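Local coordinates for protein response regulator (Vibrio cholerae O1 biovar El Tor, PDB 7KPO) that probably binds DNA through this small, mainly helical domain of the membrane sensor kinase ChiS, a regulator of chitin utilisation, at residues A[21-24]-A[25-29]; A[80-83]-A[84-87]. All coordinates share one frame; numbering follows the deposited sequence. Where two conformers were deposited one is given.

Contact 1 (A[21-24]-A[25-29])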
# COMPACT_ATOMS: atom_id res chain seq x y z
N ASN A 21 12.85 -9.24 2.87
CA ASN A 21 13.84 -8.85 1.83
C ASN A 21 13.53 -7.43 1.35
O ASN A 21 14.47 -6.64 1.14
CB ASN A 21 13.85 -9.86 0.69
CG ASN A 21 14.31 -11.23 1.13
OD1 ASN A 21 14.93 -11.39 2.19
ND2 ASN A 21 14.02 -12.24 0.33
N TYR A 22 12.24 -7.12 1.19
CA TYR A 22 11.80 -5.77 0.73
C TYR A 22 12.14 -4.73 1.81
O TYR A 22 12.69 -3.67 1.49
CB TYR A 22 10.32 -5.86 0.40
CG TYR A 22 9.67 -4.59 -0.08
CD1 TYR A 22 9.91 -4.09 -1.35
CD2 TYR A 22 8.77 -3.92 0.73
CE1 TYR A 22 9.28 -2.94 -1.79
CE2 TYR A 22 8.14 -2.77 0.30
CZ TYR A 22 8.40 -2.27 -0.96
OH TYR A 22 7.77 -1.13 -1.37
N TRP A 23 11.81 -5.03 3.07
CA TRP A 23 12.14 -4.13 4.20
C TRP A 23 13.64 -3.80 4.18
O TRP A 23 14.00 -2.62 4.24
CB TRP A 23 11.78 -4.80 5.53
CG TRP A 23 12.42 -4.15 6.71
CD1 TRP A 23 13.61 -4.50 7.30
CD2 TRP A 23 11.94 -3.00 7.43
NE1 TRP A 23 13.89 -3.65 8.33
CE2 TRP A 23 12.88 -2.73 8.44
CE3 TRP A 23 10.80 -2.19 7.33
CZ2 TRP A 23 12.72 -1.68 9.35
CZ3 TRP A 23 10.64 -1.16 8.22
CH2 TRP A 23 11.59 -0.91 9.22
N GLU A 24 14.47 -4.84 4.10
CA GLU A 24 15.94 -4.64 4.16
C GLU A 24 16.40 -3.73 3.01
O GLU A 24 17.15 -2.78 3.28
CB GLU A 24 16.63 -6.01 4.14
CG GLU A 24 16.36 -6.82 5.40
CD GLU A 24 16.68 -8.30 5.31
OE1 GLU A 24 17.15 -8.75 4.25
OE2 GLU A 24 16.43 -9.01 6.31
N ARG A 25 15.94 -4.00 1.79
CA ARG A 25 16.40 -3.20 0.63
C ARG A 25 15.86 -1.77 0.67
O ARG A 25 16.67 -0.84 0.47
CB ARG A 25 15.97 -3.88 -0.67
CG ARG A 25 16.49 -3.16 -1.91
CD ARG A 25 16.07 -3.83 -3.20
NE ARG A 25 14.63 -3.82 -3.41
CZ ARG A 25 13.94 -2.76 -3.83
NH1 ARG A 25 14.54 -1.61 -4.07
NH2 ARG A 25 12.63 -2.86 -3.99
N VAL A 26 14.56 -1.59 0.91
CA VAL A 26 13.94 -0.24 0.83
C VAL A 26 14.29 0.61 2.06
O VAL A 26 14.62 1.79 1.87
CB VAL A 26 12.42 -0.36 0.61
CG1 VAL A 26 11.74 1.00 0.63
CG2 VAL A 26 12.11 -1.09 -0.69
N SER A 27 14.20 0.05 3.27
CA SER A 27 14.49 0.85 4.49
C SER A 27 16.00 1.01 4.71
O SER A 27 16.39 1.98 5.40
CB SER A 27 13.88 0.21 5.71
OG SER A 27 14.65 -0.92 6.13
N GLY A 28 16.81 0.09 4.18
CA GLY A 28 18.27 0.08 4.44
C GLY A 28 18.56 -0.36 5.87
O GLY A 28 19.71 -0.22 6.32
N GLN A 29 17.53 -0.87 6.57
CA GLN A 29 17.66 -1.35 7.97
C GLN A 29 17.69 -2.89 7.97
O GLN A 29 17.31 -3.51 6.96
CB GLN A 29 16.50 -0.85 8.83
CG GLN A 29 16.31 0.67 8.84
CD GLN A 29 17.30 1.45 9.68
OE1 GLN A 29 18.31 0.93 10.14
NE2 GLN A 29 17.01 2.72 9.88
O HOH W 1 14.84 -6.65 -2.06
O HOH W 2 19.43 -3.79 5.26
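W23 and S27 meet where the helix 2-27 ends, and this is the tightly packed part of the contact. The OG of S27 sits 3.4 Å above the W23 ring plane, and its CB lies over the six-membered ring, 4.0 Å from the centroid, in a CH-pi contact. Serine suits the place because it is small enough to lie against the face of the indole and can still bond to the backbone: chi1 of 77° sets OG between its own N and carbonyl carbon, where it turns back and donates to W23 O at 2.6 Å. The backbone N of S27 reaches the same oxygen from the opposite face of the carbonyl plane, so two donors grip it. OG also accepts from Q29 N at 2.9 Å, an ST turn that ties the first loop residues to the last turn of the helix. G28, with positive phi, lets the chain leave the helix there, its N making only a weak bond to E24 O.

One residue earlier along the helix, V26 lays CG2 over a face of the Y22 ring, offset toward its rim and 3.6 Å from CE1; a beta-branched residue one turn on from Y22 can set a methyl there in a CH-pi contact. The solvent side is looser: a water bridges E24 O and Q29 O, and another makes weak bonds to N21 O and R25 NE. R25 bends at chi3 and brings its guanidinium obliquely beside Y22, forming salt bridges with E86 and E90. Y22 and W23 both turn inward against I80 of helix 70-83, and Y22 also packs on I94 of helix 89-106, so the end of helix 2-27 closes against both.

Contact 2 (A[80-83]-A[84-87]). With SO4 (sulfate ion), chain D.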
# COMPACT_ATOMS: atom_id res chain seq x y z
N ILE A 80 5.63 -3.43 7.37
CA ILE A 80 6.64 -3.26 6.29
C ILE A 80 6.04 -2.44 5.14
O ILE A 80 6.71 -1.51 4.66
CB ILE A 80 7.19 -4.64 5.88
CG1 ILE A 80 8.04 -5.19 7.03
CG2 ILE A 80 7.97 -4.54 4.58
CD1 ILE A 80 8.42 -6.64 6.90
N LEU A 81 4.79 -2.72 4.75
CA LEU A 81 4.16 -1.96 3.64
C LEU A 81 3.87 -0.51 4.08
O LEU A 81 3.93 0.40 3.23
CB LEU A 81 2.90 -2.70 3.17
CG LEU A 81 3.15 -4.02 2.44
CD1 LEU A 81 1.85 -4.78 2.23
CD2 LEU A 81 3.86 -3.79 1.11
N GLU A 82 3.62 -0.30 5.37
CA GLU A 82 3.35 1.06 5.92
C GLU A 82 4.62 1.92 5.82
O GLU A 82 4.50 3.12 5.50
CB GLU A 82 2.90 0.97 7.38
CG GLU A 82 2.65 2.31 8.05
CD GLU A 82 1.47 3.09 7.50
OE1 GLU A 82 0.56 2.46 6.91
OE2 GLU A 82 1.46 4.33 7.65
N HIS A 83 5.77 1.31 6.08
CA HIS A 83 7.06 2.06 6.13
C HIS A 83 7.86 2.00 4.83
O HIS A 83 8.78 2.83 4.68
CB HIS A 83 7.87 1.55 7.33
CG HIS A 83 7.24 1.91 8.63
ND1 HIS A 83 7.45 3.13 9.24
CD2 HIS A 83 6.36 1.25 9.42
CE1 HIS A 83 6.76 3.20 10.35
NE2 HIS A 83 6.08 2.06 10.49
N CYS A 84 7.54 1.07 3.93
CA CYS A 84 8.28 0.90 2.66
C CYS A 84 7.27 1.05 1.51
O CYS A 84 6.43 0.15 1.34
CB CYS A 84 8.99 -0.45 2.65
SG CYS A 84 10.12 -0.67 4.05
N LYS A 85 7.38 2.14 0.75
CA LYS A 85 6.36 2.46 -0.28
C LYS A 85 6.81 2.18 -1.71
O LYS A 85 5.91 2.07 -2.56
CB LYS A 85 6.01 3.95 -0.15
CG LYS A 85 5.38 4.36 1.17
CD LYS A 85 4.14 3.56 1.48
CE LYS A 85 3.35 4.09 2.65
NZ LYS A 85 2.26 3.15 3.01
N GLU A 86 8.10 1.98 -1.96
CA GLU A 86 8.64 1.83 -3.34
C GLU A 86 7.75 0.91 -4.17
O GLU A 86 7.76 -0.30 -3.93
CB GLU A 86 10.08 1.33 -3.31
CG GLU A 86 10.69 1.19 -4.69
CD GLU A 86 12.11 0.65 -4.68
OE1 GLU A 86 12.93 1.14 -3.88
OE2 GLU A 86 12.38 -0.30 -5.43
N ALA A 87 7.02 1.48 -5.13
CA ALA A 87 6.11 0.70 -5.99
C ALA A 87 6.92 -0.13 -6.97
O ALA A 87 7.99 0.30 -7.42
CB ALA A 87 5.17 1.63 -6.71
S SO4 D . 0.08 1.89 0.62
O1 SO4 D . 0.69 0.93 1.49
O2 SO4 D . 0.15 1.43 -0.75
O3 SO4 D . 0.77 3.15 0.72
O4 SO4 D . -1.30 2.06 1.00
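At C84 the backbone departs from helical angles, its N still donating to I80 O at 2.8 Å, a last helical bond bent to 130° at the hydrogen, before the chain runs on as loop. C84, like I80 and L81, is buried. Its chi1 of -57° sets SG beside its own backbone N, 3.6 Å from I80 O and within loose apolar reach of I80 CG2. A small, weakly polar thiol suits a place bounded by W23 and V26 of helix 2-27 and by I80.

K85 does the opposite and serves the polar side. Its chain bends at chi2 (-56°), then runs extended back along the helix end, so that CE comes 3.2 Å from E82 O and NZ donates to L81 O at 3.2 Å. A long, flexible cation suits a helix C-terminus, where carbonyls are left without helical donors and the helix dipole would probably make the end partly negative. The ammonium also grips a sulfate, donating to O3 at 2.7 Å and O1 at 3.1 Å. The carboxylate of E82 stays beyond salt-bridge distance, with OE1 4.3 Å from NZ, though it probably adds to the local attraction. R91 of this chain, together with R91 and R98 of the second subunit, completes the cluster of positive groups round the anion.

L81, a leucine on the buried side, packs on I94 and R98 of helix 89-106, while C84 O accepts from R91. The whole is a helix C-terminus where a lysine side chain bonds a carbonyl of the last turn, leading into the short loop between helices 70-83 and 89-106 of a helical hairpin, with a sulfate, probably from the crystallisation liquor, bound at the subunit interface.

Contact 1, at the end of helix 2-27, comes first in the chain; contact 2 follows at the end of helix 70-83, some fifty residues later, beyond helix 31-38, the small two-stranded sheet and helix 53-57. Their centres nevertheless lie about 9 Å apart, on the same side of the domain. They meet directly: Y22 OH probably bonds to E86 O at 2.7 Å, and the R25–E86 salt bridge and the packing of W23 on C84 join the same two helix ends. Two helix ends and the turn into helix 89-106 thus close one end of the helical bundle, joining distant parts of the sequence into a compact domain.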